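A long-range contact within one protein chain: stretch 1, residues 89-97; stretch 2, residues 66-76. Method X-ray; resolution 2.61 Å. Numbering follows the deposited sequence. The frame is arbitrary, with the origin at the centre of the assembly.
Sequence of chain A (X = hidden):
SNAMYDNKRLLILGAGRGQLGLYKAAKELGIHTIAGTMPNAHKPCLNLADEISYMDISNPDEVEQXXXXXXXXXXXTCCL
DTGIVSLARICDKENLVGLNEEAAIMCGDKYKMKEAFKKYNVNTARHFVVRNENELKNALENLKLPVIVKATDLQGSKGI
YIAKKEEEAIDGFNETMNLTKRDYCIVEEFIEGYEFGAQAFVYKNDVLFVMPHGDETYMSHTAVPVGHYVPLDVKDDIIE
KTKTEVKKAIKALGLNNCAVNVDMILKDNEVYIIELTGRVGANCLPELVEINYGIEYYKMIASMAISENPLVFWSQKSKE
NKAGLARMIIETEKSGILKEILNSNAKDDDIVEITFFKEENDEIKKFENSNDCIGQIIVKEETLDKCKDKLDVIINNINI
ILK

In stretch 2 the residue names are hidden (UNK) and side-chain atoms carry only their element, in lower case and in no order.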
ATOM      1  N   ARG A  89     -11.750 -12.151  -8.015  1.00 98.38           N
ATOM      2  CA  ARG A  89     -12.419 -13.233  -8.729  1.00101.50           C
ATOM      3  C   ARG A  89     -12.829 -14.347  -7.758  1.00107.32           C
ATOM      4  O   ARG A  89     -13.978 -14.821  -7.836  1.00111.33           O
ATOM      5  CB  ARG A  89     -11.575 -13.821  -9.869  1.00101.07           C
ATOM      6  CG  ARG A  89     -12.494 -14.493 -10.933  1.00109.13           C
ATOM      7  CD  ARG A  89     -11.775 -14.879 -12.211  1.00114.27           C
ATOM      8  NE  ARG A  89     -11.512 -13.715 -13.053  1.00115.66           N
ATOM      9  CZ  ARG A  89     -10.813 -13.730 -14.186  1.00137.65           C
ATOM     10  NH1 ARG A  89     -10.288 -14.866 -14.640  1.00130.07           N
ATOM     11  NH2 ARG A  89     -10.626 -12.606 -14.875  1.00122.18           N
ATOM     12  N   ILE A  90     -11.922 -14.742  -6.829  1.00100.11           N
ATOM     13  CA  ILE A  90     -12.239 -15.752  -5.788  1.00100.71           C
ATOM     14  C   ILE A  90     -13.570 -15.357  -5.109  1.00104.17           C
ATOM     15  O   ILE A  90     -14.489 -16.154  -5.042  1.00106.59           O
ATOM     16  CB  ILE A  90     -11.093 -15.900  -4.718  1.00101.06           C
ATOM     17  CG1 ILE A  90      -9.895 -16.602  -5.292  1.00101.31           C
ATOM     18  CG2 ILE A  90     -11.576 -16.656  -3.460  1.00102.94           C
ATOM     19  CD1 ILE A  90      -8.659 -16.312  -4.538  1.00102.84           C
ATOM     20  N   CYS A  91     -13.666 -14.109  -4.649  1.00 98.28           N
ATOM     21  CA  CYS A  91     -14.856 -13.606  -3.974  1.00 98.44           C
ATOM     22  C   CYS A  91     -16.070 -13.567  -4.866  1.00104.80           C
ATOM     23  O   CYS A  91     -17.141 -13.932  -4.400  1.00106.91           O
ATOM     24  CB  CYS A  91     -14.568 -12.237  -3.385  1.00 94.73           C
ATOM     25  SG  CYS A  91     -13.215 -12.264  -2.200  1.00 94.98           S
ATOM     26  N   ASP A  92     -15.919 -13.125  -6.122  1.00101.21           N
ATOM     27  CA  ASP A  92     -17.032 -13.086  -7.073  1.00104.63           C
ATOM     28  C   ASP A  92     -17.556 -14.477  -7.458  1.00113.94           C
ATOM     29  O   ASP A  92     -18.750 -14.592  -7.752  1.00116.78           O
ATOM     30  CB  ASP A  92     -16.625 -12.335  -8.361  1.00105.55           C
ATOM     31  CG  ASP A  92     -16.610 -10.838  -8.200  1.00116.10           C
ATOM     32  OD1 ASP A  92     -16.631 -10.363  -7.034  1.00117.06           O
ATOM     33  OD2 ASP A  92     -16.553 -10.129  -9.237  1.00118.73           O
ATOM     34  N   LYS A  93     -16.677 -15.512  -7.519  1.00111.08           N
ATOM     35  CA  LYS A  93     -17.081 -16.857  -7.969  1.00114.90           C
ATOM     36  C   LYS A  93     -17.427 -17.797  -6.795  1.00121.27           C
ATOM     37  O   LYS A  93     -18.388 -18.547  -6.903  1.00125.95           O
ATOM     38  CB  LYS A  93     -15.982 -17.487  -8.848  1.00116.35           C
ATOM     39  CG  LYS A  93     -15.581 -16.662 -10.101  1.00122.60           C
ATOM     40  CD  LYS A  93     -16.711 -16.404 -11.119  1.00127.56           C
ATOM     41  CE  LYS A  93     -16.257 -15.632 -12.358  1.00127.30           C
ATOM     42  NZ  LYS A  93     -15.720 -16.501 -13.460  1.00127.95           N
ATOM     43  N   GLU A  94     -16.678 -17.758  -5.684  1.00115.07           N
ATOM     44  CA  GLU A  94     -16.978 -18.595  -4.508  1.00115.47           C
ATOM     45  C   GLU A  94     -17.976 -17.878  -3.536  1.00119.08           C
ATOM     46  O   GLU A  94     -18.340 -18.461  -2.506  1.00120.29           O
ATOM     47  CB  GLU A  94     -15.679 -18.980  -3.770  1.00113.56           C
ATOM     48  CG  GLU A  94     -14.713 -19.853  -4.557  1.00125.78           C
ATOM     49  CD  GLU A  94     -15.181 -21.262  -4.874  1.00147.81           C
ATOM     50  OE1 GLU A  94     -15.799 -21.908  -3.994  1.00142.39           O
ATOM     51  OE2 GLU A  94     -14.905 -21.725  -6.005  1.00135.83           O
ATOM     52  N   ASN A  95     -18.432 -16.635  -3.881  1.00113.26           N
ATOM     53  CA  ASN A  95     -19.396 -15.840  -3.115  1.00113.36           C
ATOM     54  C   ASN A  95     -18.907 -15.641  -1.668  1.00112.70           C
ATOM     55  O   ASN A  95     -19.627 -15.808  -0.684  1.00114.19           O
ATOM     56  CB  ASN A  95     -20.809 -16.461  -3.174  1.00119.97           C
ATOM     57  CG  ASN A  95     -21.921 -15.505  -2.770  1.00148.76           C
ATOM     58  OD1 ASN A  95     -21.881 -14.293  -3.041  1.00146.78           O
ATOM     59  ND2 ASN A  95     -22.938 -16.020  -2.095  1.00139.88           N
ATOM     60  N   LEU A  96     -17.668 -15.236  -1.569  1.00104.64           N
ATOM     61  CA  LEU A  96     -17.008 -14.958  -0.300  1.00101.04           C
ATOM     62  C   LEU A  96     -17.002 -13.456  -0.112  1.00102.71           C
ATOM     63  O   LEU A  96     -17.117 -12.729  -1.103  1.00103.29           O
ATOM     64  CB  LEU A  96     -15.583 -15.535  -0.336  1.00 98.06           C
ATOM     65  CG  LEU A  96     -15.478 -16.978  -0.764  1.00105.89           C
ATOM     66  CD1 LEU A  96     -14.062 -17.459  -0.752  1.00104.16           C
ATOM     67  CD2 LEU A  96     -16.329 -17.878   0.108  1.00112.95           C
ATOM     68  N   VAL A  97     -16.909 -12.978   1.139  1.00 96.04           N
ATOM     69  CA  VAL A  97     -16.865 -11.537   1.399  1.00 93.17           C
ATOM     70  C   VAL A  97     -15.527 -10.951   0.887  1.00 96.43           C
ATOM     71  O   VAL A  97     -14.473 -11.595   1.015  1.00 95.72           O
ATOM     72  CB  VAL A  97     -17.105 -11.225   2.890  1.00 95.74           C
ATOM     73  CG1 VAL A  97     -16.783  -9.775   3.218  1.00 92.22           C
ATOM     74  CG2 VAL A  97     -18.562 -11.544   3.261  1.00 98.92           C
ATOM     75  N   UNK A  66      -8.026 -23.397  -8.997  1.00111.49           N
ATOM     76  CA  UNK A  66      -7.407 -24.027  -7.839  1.00110.05           C
ATOM     77  C   UNK A  66      -8.220 -23.914  -6.521  1.00112.42           C
ATOM     78  O   UNK A  66      -8.009 -24.772  -5.667  1.00113.52           O
ATOM     79  c   UNK A  66      -3.562 -23.490  -8.465  1.00132.49           C
ATOM     80  c   UNK A  66      -4.986 -23.987  -8.681  1.00120.75           C
ATOM     81  c   UNK A  66      -2.563 -24.005  -9.494  1.00147.24           C
ATOM     82  c   UNK A  66      -5.977 -23.466  -7.631  1.00109.33           C
ATOM     83  n   UNK A  66      -2.096 -25.394  -9.216  1.00159.36           N
ATOM     84  N   UNK A  67      -9.159 -22.939  -6.375  1.00105.80           N
ATOM     85  CA  UNK A  67      -9.911 -22.701  -5.125  1.00103.55           C
ATOM     86  C   UNK A  67     -11.225 -23.471  -5.012  1.00109.69           C
ATOM     87  O   UNK A  67     -11.844 -23.482  -3.943  1.00110.21           O
ATOM     88  c   UNK A  67     -10.192 -21.200  -4.908  1.00104.35           C
ATOM     89  c   UNK A  67     -11.137 -20.608  -5.968  1.00105.11           C
ATOM     90  c   UNK A  67      -8.887 -20.422  -4.843  1.00100.96           C
ATOM     91  N   UNK A  68     -11.671 -24.077  -6.087  1.00108.47           N
ATOM     92  CA  UNK A  68     -12.935 -24.809  -6.060  1.00112.42           C
ATOM     93  C   UNK A  68     -12.882 -26.003  -5.096  1.00117.67           C
ATOM     94  O   UNK A  68     -13.868 -26.264  -4.389  1.00116.67           O
ATOM     95  c   UNK A  68     -15.769 -24.295  -7.625  1.00151.00           C
ATOM     96  c   UNK A  68     -16.656 -23.208  -8.208  1.00160.68           C
ATOM     97  c   UNK A  68     -14.298 -24.253  -8.172  1.00138.67           C
ATOM     98  c   UNK A  68     -13.345 -25.260  -7.477  1.00117.81           C
ATOM     99  n   UNK A  68     -17.867 -22.946  -7.379  1.00165.55           N
ATOM    100  N   UNK A  69     -11.707 -26.671  -5.009  1.00115.46           N
ATOM    101  CA  UNK A  69     -11.527 -27.816  -4.123  1.00116.60           C
ATOM    102  C   UNK A  69     -10.784 -27.445  -2.816  1.00114.62           C
ATOM    103  O   UNK A  69     -10.414 -28.357  -2.089  1.00114.49           O
ATOM    104  c   UNK A  69     -11.561 -29.433  -6.116  1.00141.13           C
ATOM    105  o   UNK A  69     -11.251 -28.960  -7.231  1.00149.32           O
ATOM    106  c   UNK A  69     -10.803 -28.939  -4.880  1.00121.23           C
ATOM    107  o   UNK A  69     -12.471 -30.300  -5.961  1.00146.07           O
ATOM    108  N   UNK A  70     -10.667 -26.138  -2.444  1.00107.61           N
ATOM    109  CA  UNK A  70      -9.987 -25.759  -1.198  1.00104.56           C
ATOM    110  C   UNK A  70     -10.939 -25.521   0.002  1.00110.95           C
ATOM    111  O   UNK A  70     -10.445 -25.288   1.110  1.00109.42           O
ATOM    112  c   UNK A  70      -7.815 -24.779  -2.283  1.00101.70           C
ATOM    113  c   UNK A  70      -6.939 -25.942  -1.759  1.00102.24           C
ATOM    114  c   UNK A  70      -7.010 -23.528  -2.410  1.00 95.84           C
ATOM    115  c   UNK A  70      -9.074 -24.535  -1.403  1.00100.27           C
ATOM    116  N   UNK A  71     -12.269 -25.658  -0.161  1.00111.06           N
ATOM    117  CA  UNK A  71     -13.201 -25.611   0.974  1.00112.02           C
ATOM    118  C   UNK A  71     -13.056 -24.321   1.787  1.00112.06           C
ATOM    119  O   UNK A  71     -13.128 -24.337   3.022  1.00112.12           O
ATOM    120  o   UNK A  71     -14.327 -28.567   1.095  1.00117.96           O
ATOM    121  c   UNK A  71     -14.108 -27.760   1.984  1.00128.52           C
ATOM    122  n   UNK A  71     -14.846 -27.697   3.086  1.00127.38           N
ATOM    123  c   UNK A  71     -12.951 -26.837   1.880  1.00113.21           C
ATOM    124  N   UNK A  72     -12.928 -23.198   1.098  1.00104.36           N
ATOM    125  CA  UNK A  72     -12.723 -21.935   1.789  1.00100.86           C
ATOM    126  C   UNK A  72     -13.985 -21.311   2.376  1.00106.34           C
ATOM    127  O   UNK A  72     -15.093 -21.491   1.876  1.00108.31           O
ATOM    128  c   UNK A  72      -9.774 -21.850   1.026  1.00 99.05           C
ATOM    129  c   UNK A  72     -10.389 -20.274  -0.784  1.00 97.58           C
ATOM    130  c   UNK A  72     -10.857 -21.364   0.083  1.00100.43           C
ATOM    131  c   UNK A  72     -12.092 -20.909   0.841  1.00 97.77           C
ATOM    132  N   UNK A  73     -13.778 -20.550   3.449  1.00103.68           N
ATOM    133  CA  UNK A  73     -14.782 -19.708   4.095  1.00105.15           C
ATOM    134  C   UNK A  73     -14.533 -18.257   3.684  1.00105.27           C
ATOM    135  O   UNK A  73     -15.494 -17.498   3.563  1.00106.90           O
ATOM    136  o   UNK A  73     -16.556 -21.440   5.749  1.00123.79           O
ATOM    137  c   UNK A  73     -15.347 -21.223   5.998  1.00122.18           C
ATOM    138  o   UNK A  73     -14.568 -22.091   6.460  1.00132.20           O
ATOM    139  c   UNK A  73     -14.771 -19.879   5.615  1.00107.99           C
ATOM    140  N   UNK A  74     -13.266 -17.905   3.427  1.00 97.31           N
ATOM    141  CA  UNK A  74     -12.883 -16.590   2.941  1.00 93.87           C
ATOM    142  C   UNK A  74     -11.520 -16.566   2.276  1.00 96.58           C
ATOM    143  O   UNK A  74     -10.806 -17.566   2.221  1.00 94.36           O
ATOM    144  N   UNK A  75     -11.144 -15.394   1.777  1.00 95.18           N
ATOM    145  CA  UNK A  75      -9.816 -15.174   1.213  1.00 92.95           C
ATOM    146  C   UNK A  75      -9.376 -13.749   1.482  1.00 91.39           C
ATOM    147  O   UNK A  75     -10.189 -12.831   1.640  1.00 85.02           O
ATOM    148  c   UNK A  75      -9.760 -15.487  -0.273  1.00 94.56           C
ATOM    149  N   UNK A  76      -8.070 -13.595   1.624  1.00 90.03           N
ATOM    150  CA  UNK A  76      -7.522 -12.296   1.929  1.00 88.87           C
ATOM    151  C   UNK A  76      -6.157 -12.131   1.321  1.00 93.70           C
ATOM    152  O   UNK A  76      -5.493 -13.094   0.978  1.00 94.21           O
ATOM    153  c   UNK A  76      -7.460 -12.117   3.435  1.00 89.04           C
TER

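Position 66 carries four carbons in an unbranched row ending in a nitrogen, and none of these atoms comes near stretch 1; this is Lys66, whose amine is hydrogen-bonded elsewhere in the structure. At position 67 one carbon bears two more, a short fork branched at CB. One of its arms lies 4.0 Å from CG1 of Ile90 and the other 3.9 Å from CG of Glu94. The residue is Val67, its CA-to-CB bond pointing toward the helix.

Position 68 again has four carbons in a row and a terminal nitrogen. Its CA-to-CB bond runs sideways, but the end of the chain comes nearer to the helix, and the last carbon before the final one approaches OE2 of Glu94 to 3.2 Å. This is Lys68, and its NZ forms a salt bridge with Glu94 OE2 at 3.5 Å.

Position 69 has two carbons, the second carrying two oxygens, and its CA-to-CB bond points away from stretch 1: Asp69. Position 70 has four carbons forked at the second and is out of reach of the helix; it is Leu70, which closes a type I turn begun at Val67, with a weak bond from Leu70 N to Val67 O (3.3 Å). At position 71 the second of two carbons holds one oxygen and one nitrogen, with no contact to stretch 1. This is Asn71, and its positive phi (56°) suits a residue type that tolerates such a backbone.

Four carbons forked at the second recur at position 72, where CB lies 4.3 Å from CD1 of Leu96; this is Leu72. Position 73 has two carbons, the second carrying two oxygens, and its CA-to-CB bond points away from stretch 1, while its backbone O sits 3.6 Å from CD2 of Leu96: Asp73. Position 74 has no side-chain atoms, and its CA lies 4.0 Å from CD1 of Leu96. It is Gly74, where the strand begins. A single carbon at position 75 packs 3.8 Å from CG2 of Ile90, identifying Ala75. Position 76 also has one carbon, but its CA-to-CB bond points away from stretch 1; this is Ala76.

The contact rests on apolar packing, against side chains and backbone, with one salt bridge and no hydrogen bond between the stretches. Ile90 touches both Val67, through CG1, and Ala75, through CG2, and so links the turn to the strand. One helical turn later, Glu94 lays its CG against Val67 and offers its carboxylate to Lys68. Asn95 then leaves the helix with positive phi, and Leu96 spreads over Leu72, Asp73 and Gly74, pairing methyl groups largely with backbone.

Stretch 2 (66-76) KVKDLNLDGAA
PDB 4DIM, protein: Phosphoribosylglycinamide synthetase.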